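PDB 6LTQ: pyroglutamyl-peptidase I from Fervidobacterium islandicum, which probably removes N-terminal pyroglutamyl (pyrrolidone carboxyl) residues from peptides as a thermophilic cysteine peptidase. Local coordinates for residues L55-Q60 with P105-Q110; R94-L99 with E158-S163. All coordinates share one frame; numbering follows the deposited sequence.

Interaction 1. Residues L55-Q60 with P105-Q110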
ATOM      1  N   LEU D  55      -0.313   9.377 -28.971  1.00 21.02           N
ATOM      2  CA  LEU D  55       0.287  10.665 -28.652  1.00 17.92           C
ATOM      3  C   LEU D  55       1.682  10.496 -28.086  1.00 26.66           C
ATOM      4  O   LEU D  55       1.975   9.505 -27.402  1.00 27.18           O
ATOM      5  CB  LEU D  55      -0.582  11.413 -27.630  1.00 23.02           C
ATOM      6  CG  LEU D  55      -2.005  11.668 -28.096  1.00 18.81           C
ATOM      7  CD1 LEU D  55      -2.854  12.153 -26.918  1.00 24.11           C
ATOM      8  CD2 LEU D  55      -2.041  12.694 -29.235  1.00 26.03           C
ATOM      9  N   PRO D  56       2.562  11.459 -28.334  1.00 22.69           N
ATOM     10  CA  PRO D  56       3.874  11.425 -27.700  1.00 25.29           C
ATOM     11  C   PRO D  56       3.769  11.832 -26.238  1.00 20.02           C
ATOM     12  O   PRO D  56       2.960  12.677 -25.856  1.00 23.20           O
ATOM     13  CB  PRO D  56       4.675  12.465 -28.490  1.00 31.69           C
ATOM     14  CG  PRO D  56       3.633  13.440 -28.930  1.00 20.82           C
ATOM     15  CD  PRO D  56       2.392  12.643 -29.204  1.00 22.08           C
ATOM     16  N   VAL D  57       4.643  11.253 -25.433  1.00 22.31           N
ATOM     17  CA  VAL D  57       4.743  11.653 -24.039  1.00 21.61           C
ATOM     18  C   VAL D  57       5.670  12.862 -24.000  1.00 20.37           C
ATOM     19  O   VAL D  57       6.864  12.754 -23.695  1.00 29.24           O
ATOM     20  CB  VAL D  57       5.229  10.492 -23.161  1.00 25.13           C
ATOM     21  CG1 VAL D  57       5.308  10.934 -21.693  1.00 26.84           C
ATOM     22  CG2 VAL D  57       4.282   9.284 -23.336  1.00 19.38           C
ATOM     23  N   SER D  58       5.109  14.024 -24.315  1.00 28.01           N
ATOM     24  CA  SER D  58       5.876  15.254 -24.474  1.00 30.61           C
ATOM     25  C   SER D  58       4.997  16.422 -24.062  1.00 22.60           C
ATOM     26  O   SER D  58       3.886  16.567 -24.575  1.00 21.40           O
ATOM     27  CB  SER D  58       6.343  15.433 -25.933  1.00 40.17           C
ATOM     28  OG  SER D  58       6.568  16.798 -26.258  1.00 39.44           O
ATOM     29  N   TYR D  59       5.497  17.264 -23.154  1.00 30.22           N
ATOM     30  CA  TYR D  59       4.672  18.376 -22.704  1.00 29.80           C
ATOM     31  C   TYR D  59       4.229  19.224 -23.883  1.00 37.04           C
ATOM     32  O   TYR D  59       3.038  19.530 -24.033  1.00 31.44           O
ATOM     33  CB  TYR D  59       5.446  19.233 -21.704  1.00 34.39           C
ATOM     34  CG  TYR D  59       5.557  18.647 -20.323  1.00 23.60           C
ATOM     35  CD1 TYR D  59       4.425  18.490 -19.512  1.00 31.14           C
ATOM     36  CD2 TYR D  59       6.793  18.304 -19.799  1.00 30.67           C
ATOM     37  CE1 TYR D  59       4.540  17.975 -18.225  1.00 26.54           C
ATOM     38  CE2 TYR D  59       6.915  17.798 -18.523  1.00 33.70           C
ATOM     39  CZ  TYR D  59       5.791  17.637 -17.738  1.00 27.48           C
ATOM     40  OH  TYR D  59       5.963  17.121 -16.472  1.00 27.45           O
ATOM     41  N   GLN D  60       5.150  19.520 -24.795  1.00 32.30           N
ATOM     42  CA  GLN D  60       4.784  20.394 -25.896  1.00 47.69           C
ATOM     43  C   GLN D  60       4.033  19.675 -27.004  1.00 33.84           C
ATOM     44  O   GLN D  60       2.943  20.123 -27.380  1.00 30.81           O
ATOM     45  CB  GLN D  60       6.045  21.082 -26.435  1.00 58.70           C
ATOM     46  CG  GLN D  60       5.831  22.117 -27.531  1.00 68.71           C
ATOM     47  CD  GLN D  60       6.550  21.749 -28.817  1.00 86.38           C
ATOM     48  OE1 GLN D  60       7.493  20.954 -28.809  1.00 86.23           O
ATOM     49  NE2 GLN D  60       6.113  22.330 -29.928  1.00 90.88           N
ATOM     50  N   PRO D 105      11.351  14.235 -16.480  1.00 40.87           N
ATOM     51  CA  PRO D 105      11.232  14.842 -17.805  1.00 37.22           C
ATOM     52  C   PRO D 105      10.253  14.061 -18.659  1.00 34.09           C
ATOM     53  O   PRO D 105       9.919  12.906 -18.375  1.00 36.73           O
ATOM     54  CB  PRO D 105      12.657  14.750 -18.363  1.00 39.33           C
ATOM     55  CG  PRO D 105      13.189  13.496 -17.744  1.00 47.98           C
ATOM     56  CD  PRO D 105      12.562  13.408 -16.356  1.00 34.90           C
ATOM     57  N   ASP D 106       9.776  14.707 -19.717  1.00 27.28           N
ATOM     58  CA  ASP D 106       9.023  13.973 -20.724  1.00 26.55           C
ATOM     59  C   ASP D 106      10.017  13.243 -21.628  1.00 34.41           C
ATOM     60  O   ASP D 106      11.219  13.178 -21.349  1.00 30.19           O
ATOM     61  CB  ASP D 106       8.065  14.892 -21.479  1.00 27.53           C
ATOM     62  CG  ASP D 106       8.763  15.989 -22.266  1.00 34.26           C
ATOM     63  OD1 ASP D 106      10.012  15.993 -22.387  1.00 31.16           O
ATOM     64  OD2 ASP D 106       8.032  16.870 -22.757  1.00 28.05           O
ATOM     65  N   ASN D 107       9.522  12.660 -22.715  1.00 28.01           N
ATOM     66  CA  ASN D 107      10.410  11.913 -23.592  1.00 36.88           C
ATOM     67  C   ASN D 107      11.348  12.817 -24.388  1.00 42.19           C
ATOM     68  O   ASN D 107      12.329  12.316 -24.958  1.00 34.51           O
ATOM     69  CB  ASN D 107       9.574  11.050 -24.544  1.00 25.02           C
ATOM     70  CG  ASN D 107       9.213   9.695 -23.949  1.00 23.31           C
ATOM     71  OD1 ASN D 107       9.796   9.267 -22.955  1.00 31.95           O
ATOM     72  ND2 ASN D 107       8.262   9.008 -24.570  1.00 24.45           N
ATOM     73  N   ASP D 108      11.101  14.128 -24.398  1.00 38.14           N
ATOM     74  CA  ASP D 108      11.982  15.098 -25.037  1.00 32.71           C
ATOM     75  C   ASP D 108      12.972  15.739 -24.069  1.00 41.97           C
ATOM     76  O   ASP D 108      13.699  16.655 -24.467  1.00 35.16           O
ATOM     77  CB  ASP D 108      11.160  16.189 -25.722  1.00 31.58           C
ATOM     78  CG  ASP D 108      10.202  15.639 -26.771  1.00 31.44           C
ATOM     79  OD1 ASP D 108      10.402  14.501 -27.233  1.00 43.23           O
ATOM     80  OD2 ASP D 108       9.253  16.356 -27.156  1.00 38.34           O
ATOM     81  N   GLY D 109      13.051  15.256 -22.829  1.00 27.58           N
ATOM     82  CA  GLY D 109      13.918  15.852 -21.843  1.00 39.63           C
ATOM     83  C   GLY D 109      13.420  17.110 -21.163  1.00 33.69           C
ATOM     84  O   GLY D 109      14.159  17.668 -20.348  1.00 49.19           O
ATOM     85  N   GLN D 110      12.200  17.564 -21.423  1.00 33.10           N
ATOM     86  CA  GLN D 110      11.653  18.655 -20.619  1.00 48.01           C
ATOM     87  C   GLN D 110      11.016  18.264 -19.299  1.00 45.37           C
ATOM     88  O   GLN D 110      10.268  17.289 -19.199  1.00 37.36           O
ATOM     89  CB  GLN D 110      10.662  19.505 -21.420  1.00 36.54           C
ATOM     90  CG  GLN D 110      10.485  20.967 -20.826  1.00 60.18           C
ATOM     91  CD  GLN D 110      11.731  21.690 -20.328  1.00 83.30           C
ATOM     92  OE1 GLN D 110      12.799  21.680 -20.957  1.00 97.28           O
ATOM     93  NE2 GLN D 110      11.596  22.307 -19.144  1.00 81.94           N
TER
HETATM   94  O   HOH W   1       6.948  10.149 -26.822  1.00 26.77           O
HETATM   95  O   HOH W   2       7.743  18.976 -24.448  1.00 38.11           O
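Asp106 and Tyr59 make the tight centre of this contact: the Asp106 carboxylate reaches the backbone at the start of helix 59-72, and OD2 accepts the bond from Tyr59 N at 2.6 Å through its anti lone pair. The other oxygen turns back on its own loop, where Asp108 N and Gln110 N reach OD1 from opposite faces of the carboxylate. With Asp106 CG between its backbone N and carbonyl carbon (chi1 63°), the carboxylate stands between the two segments. The bond from Asp108 N makes an Asx turn, within a type I beta turn from Asp106 to Gly109, and Ser58, the N-cap of the helix, accepts from Lys61 N at its OG. Nearby, Asn107 N donates a nearly straight hydrogen bond to Val57 O (2.8 Å), and Gln110 O lies at the edge of the Tyr59 ring, in its plane, 3.5 Å from CE2. Toward solvent the fit is looser and partly mediated by water. Ser58 OG donates to Asp108 OD2 from above the carboxylate plane (2.9 Å), an oxygen also paired with Lys61. One water joins Val57 N to Asn107 ND2, which also bonds Pro24 O; a second links Ser58 OG, Gln60 N and Asp106 OD2.

Interaction 2. Residues R94-L99 with E158-S163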
ATOM      1  N   ARG D  94     -11.904  11.405 -12.945  1.00 14.34           N
ATOM      2  CA  ARG D  94     -12.989  12.365 -12.972  1.00 12.92           C
ATOM      3  C   ARG D  94     -12.518  13.802 -13.095  1.00  9.08           C
ATOM      4  O   ARG D  94     -13.322  14.664 -13.482  1.00 15.46           O
ATOM      5  CB  ARG D  94     -13.839  12.221 -11.697  1.00 13.19           C
ATOM      6  CG  ARG D  94     -15.189  12.892 -11.768  1.00 20.38           C
ATOM      7  CD  ARG D  94     -16.095  12.449 -10.663  1.00 15.26           C
ATOM      8  NE  ARG D  94     -17.474  12.877 -10.905  1.00 24.80           N
ATOM      9  CZ  ARG D  94     -18.516  12.516 -10.164  1.00 19.69           C
ATOM     10  NH1 ARG D  94     -18.352  11.715  -9.116  1.00 24.79           N
ATOM     11  NH2 ARG D  94     -19.733  12.948 -10.485  1.00 35.40           N
ATOM     12  N   VAL D  95     -11.266  14.095 -12.735  1.00 11.88           N
ATOM     13  CA  VAL D  95     -10.792  15.468 -12.545  1.00 12.81           C
ATOM     14  C   VAL D  95      -9.537  15.691 -13.370  1.00 14.23           C
ATOM     15  O   VAL D  95      -8.587  14.902 -13.282  1.00 16.04           O
ATOM     16  CB  VAL D  95     -10.476  15.767 -11.065  1.00 17.85           C
ATOM     17  CG1 VAL D  95      -9.860  17.167 -10.915  1.00 15.26           C
ATOM     18  CG2 VAL D  95     -11.713  15.624 -10.214  1.00 14.84           C
ATOM     19  N   ALA D  96      -9.507  16.796 -14.128  1.00 12.63           N
ATOM     20  CA  ALA D  96      -8.299  17.253 -14.803  1.00 16.22           C
ATOM     21  C   ALA D  96      -7.962  18.640 -14.285  1.00 12.00           C
ATOM     22  O   ALA D  96      -8.836  19.505 -14.231  1.00 15.69           O
ATOM     23  CB  ALA D  96      -8.490  17.279 -16.333  1.00 14.96           C
ATOM     24  N   ILE D  97      -6.711  18.865 -13.912  1.00 15.03           N
ATOM     25  CA  ILE D  97      -6.353  20.133 -13.298  1.00 15.73           C
ATOM     26  C   ILE D  97      -5.401  20.912 -14.198  1.00 20.25           C
ATOM     27  O   ILE D  97      -4.647  20.356 -14.997  1.00 17.90           O
ATOM     28  CB  ILE D  97      -5.745  19.944 -11.896  1.00 18.26           C
ATOM     29  CG1 ILE D  97      -4.432  19.182 -11.994  1.00 19.76           C
ATOM     30  CG2 ILE D  97      -6.738  19.211 -10.984  1.00 24.72           C
ATOM     31  CD1 ILE D  97      -3.541  19.417 -10.785  1.00 29.91           C
ATOM     32  N   ASN D  98      -5.406  22.229 -14.008  1.00 20.65           N
ATOM     33  CA  ASN D  98      -4.664  23.158 -14.867  1.00 19.58           C
ATOM     34  C   ASN D  98      -3.220  23.316 -14.383  1.00 24.10           C
ATOM     35  O   ASN D  98      -2.786  24.385 -13.955  1.00 23.44           O
ATOM     36  CB  ASN D  98      -5.388  24.495 -14.900  1.00 23.74           C
ATOM     37  CG  ASN D  98      -4.808  25.452 -15.934  1.00 30.70           C
ATOM     38  OD1 ASN D  98      -4.020  25.058 -16.794  1.00 20.91           O
ATOM     39  ND2 ASN D  98      -5.197  26.713 -15.846  1.00 26.12           N
ATOM     40  N   LEU D  99      -2.452  22.226 -14.481  1.00 20.24           N
ATOM     41  CA  LEU D  99      -1.113  22.240 -13.903  1.00 21.30           C
ATOM     42  C   LEU D  99      -0.224  21.200 -14.558  1.00 23.89           C
ATOM     43  O   LEU D  99      -0.621  20.040 -14.675  1.00 17.87           O
ATOM     44  CB  LEU D  99      -1.169  21.965 -12.385  1.00 18.81           C
ATOM     45  CG  LEU D  99       0.116  22.329 -11.652  1.00 26.04           C
ATOM     46  CD1 LEU D  99       0.258  23.851 -11.650  1.00 32.16           C
ATOM     47  CD2 LEU D  99       0.133  21.776 -10.226  1.00 29.35           C
ATOM     48  N   GLU D 158      -2.482  16.489 -18.605  1.00 21.45           N
ATOM     49  CA  GLU D 158      -2.402  17.645 -19.496  1.00 25.92           C
ATOM     50  C   GLU D 158      -3.355  17.481 -20.666  1.00 16.89           C
ATOM     51  O   GLU D 158      -4.164  18.367 -20.959  1.00 18.55           O
ATOM     52  CB  GLU D 158      -0.972  17.843 -20.001  1.00 27.07           C
ATOM     53  CG  GLU D 158      -0.896  18.895 -21.138  1.00 28.81           C
ATOM     54  CD  GLU D 158       0.474  18.988 -21.809  1.00 33.25           C
ATOM     55  OE1 GLU D 158       1.306  18.086 -21.623  1.00 26.85           O
ATOM     56  OE2 GLU D 158       0.723  19.985 -22.519  1.00 32.09           O
ATOM     57  N   VAL D 159      -3.289  16.321 -21.323  1.00 22.00           N
ATOM     58  CA  VAL D 159      -4.179  16.022 -22.437  1.00 19.86           C
ATOM     59  C   VAL D 159      -5.626  16.023 -21.975  1.00 19.59           C
ATOM     60  O   VAL D 159      -6.522  16.534 -22.663  1.00 18.62           O
ATOM     61  CB  VAL D 159      -3.774  14.669 -23.059  1.00 26.78           C
ATOM     62  CG1 VAL D 159      -4.922  14.050 -23.815  1.00 22.78           C
ATOM     63  CG2 VAL D 159      -2.544  14.841 -23.934  1.00 21.02           C
ATOM     64  N   TYR D 160      -5.885  15.463 -20.787  1.00 21.43           N
ATOM     65  CA  TYR D 160      -7.243  15.454 -20.263  1.00 14.18           C
ATOM     66  C   TYR D 160      -7.759  16.877 -20.080  1.00 15.27           C
ATOM     67  O   TYR D 160      -8.880  17.197 -20.483  1.00 19.37           O
ATOM     68  CB  TYR D 160      -7.297  14.691 -18.926  1.00 11.54           C
ATOM     69  CG  TYR D 160      -8.654  14.219 -18.484  1.00 14.52           C
ATOM     70  CD1 TYR D 160      -9.727  14.191 -19.354  1.00 14.24           C
ATOM     71  CD2 TYR D 160      -8.857  13.760 -17.164  1.00 14.46           C
ATOM     72  CE1 TYR D 160     -10.979  13.741 -18.945  1.00 11.31           C
ATOM     73  CE2 TYR D 160     -10.094  13.308 -16.744  1.00 10.65           C
ATOM     74  CZ  TYR D 160     -11.152  13.292 -17.626  1.00 18.15           C
ATOM     75  OH  TYR D 160     -12.367  12.827 -17.197  1.00 15.46           O
ATOM     76  N   TYR D 161      -6.965  17.729 -19.432  1.00 13.79           N
ATOM     77  CA  TYR D 161      -7.400  19.107 -19.218  1.00 18.26           C
ATOM     78  C   TYR D 161      -7.583  19.821 -20.548  1.00 19.68           C
ATOM     79  O   TYR D 161      -8.574  20.533 -20.753  1.00 16.02           O
ATOM     80  CB  TYR D 161      -6.399  19.853 -18.337  1.00 18.49           C
ATOM     81  CG  TYR D 161      -6.825  21.282 -18.038  1.00 24.13           C
ATOM     82  CD1 TYR D 161      -6.473  22.329 -18.892  1.00 28.28           C
ATOM     83  CD2 TYR D 161      -7.580  21.584 -16.906  1.00 18.45           C
ATOM     84  CE1 TYR D 161      -6.865  23.627 -18.636  1.00 21.51           C
ATOM     85  CE2 TYR D 161      -7.964  22.894 -16.633  1.00 18.44           C
ATOM     86  CZ  TYR D 161      -7.604  23.914 -17.501  1.00 24.42           C
ATOM     87  OH  TYR D 161      -8.005  25.229 -17.236  1.00 21.53           O
ATOM     88  N   TYR D 162      -6.649  19.606 -21.476  1.00 20.58           N
ATOM     89  CA  TYR D 162      -6.757  20.238 -22.789  1.00 26.34           C
ATOM     90  C   TYR D 162      -8.094  19.910 -23.446  1.00 21.09           C
ATOM     91  O   TYR D 162      -8.796  20.806 -23.927  1.00 23.46           O
ATOM     92  CB  TYR D 162      -5.583  19.811 -23.678  1.00 24.19           C
ATOM     93  CG  TYR D 162      -5.549  20.595 -24.981  1.00 25.34           C
ATOM     94  CD1 TYR D 162      -6.282  20.178 -26.086  1.00 27.83           C
ATOM     95  CD2 TYR D 162      -4.815  21.770 -25.083  1.00 35.21           C
ATOM     96  CE1 TYR D 162      -6.267  20.909 -27.265  1.00 36.37           C
ATOM     97  CE2 TYR D 162      -4.790  22.502 -26.250  1.00 36.05           C
ATOM     98  CZ  TYR D 162      -5.517  22.070 -27.336  1.00 38.94           C
ATOM     99  OH  TYR D 162      -5.488  22.813 -28.492  1.00 40.49           O
ATOM    100  N   SER D 163      -8.489  18.629 -23.440  1.00 21.22           N
ATOM    101  CA  SER D 163      -9.731  18.244 -24.100  1.00 15.89           C
ATOM    102  C   SER D 163     -10.955  18.786 -23.376  1.00 27.71           C
ATOM    103  O   SER D 163     -11.905  19.242 -24.024  1.00 23.43           O
ATOM    104  CB  SER D 163      -9.840  16.712 -24.234  1.00 16.52           C
ATOM    105  OG  SER D 163      -8.904  16.214 -25.187  1.00 25.26           O
TER
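Ala96 and Tyr161 meet where helix 158-170 packs across strand 90-97 in the alpha/beta fold of the pyroglutamyl peptidase family, the short segments crossing at -96° with their axes 7.0 Å apart. The apolar part centres on Ala96, whose CB points at the helix and lies 3.5 Å from Tyr161 N. The same methyl is 3.6 Å from Tyr160 CD2, so that it sits where the two tyrosine side chains diverge from the helix.

Stacking makes the second group. With CG anti to the backbone N (chi1 -178°), the Tyr161 ring reaches past Ala96 toward Asn98. The amide of Asn98 is nearly parallel to it, the planes 7° apart, and Asn98 CB comes within 3.5 Å of Tyr161 CZ. Asn98 CA stands over that ring, offset toward the rim, while the carbonyl carbon of Ala96 lies at the ring's edge. Tyr161 OH is hydrogen-bonded to Pro122 O. An alanine in place of Tyr161 would probably open a gap beside Asn98 and leave Pro122 O without its hydroxyl partner.

The other polar ends also find their partners outside the two segments, mostly in the same chain. Asn98 OD1 accepts from Ile117 N and ND2 donates to Ile118 O, bonds that fix the rotation of the stacked amide. At the start of the segment, Arg94 NH2 forms a salt bridge with Asp114 OD1 of the second subunit. At the other tyrosine, the OH of Tyr160 is hydrogen-bonded to Glu93 O, and lies 4.2 Å from Arg94 C.

In the fold
From the N terminus, strand 48-55 leads into 55-60, the first half of interaction 1, and the chain then runs through helix 59-72 and strand 77-83 to 94-99, the first half of interaction 2. Residues 105-110 follow soon after and close the first loop, 44 residues long; 158-163 closes the second across 58 residues. The segments alternate, so the two loops cross. Interaction 1 ties the loop after strand 90-97 to the start of helix 59-72, and interaction 2 ties that strand to helix 158-170. Their centres lie about 16 Å apart, yet they touch: Leu55 CD1 packs 4.0 Å from Val159 CG2, and Glu158 OE2 comes 2.8 Å from Tyr59 O.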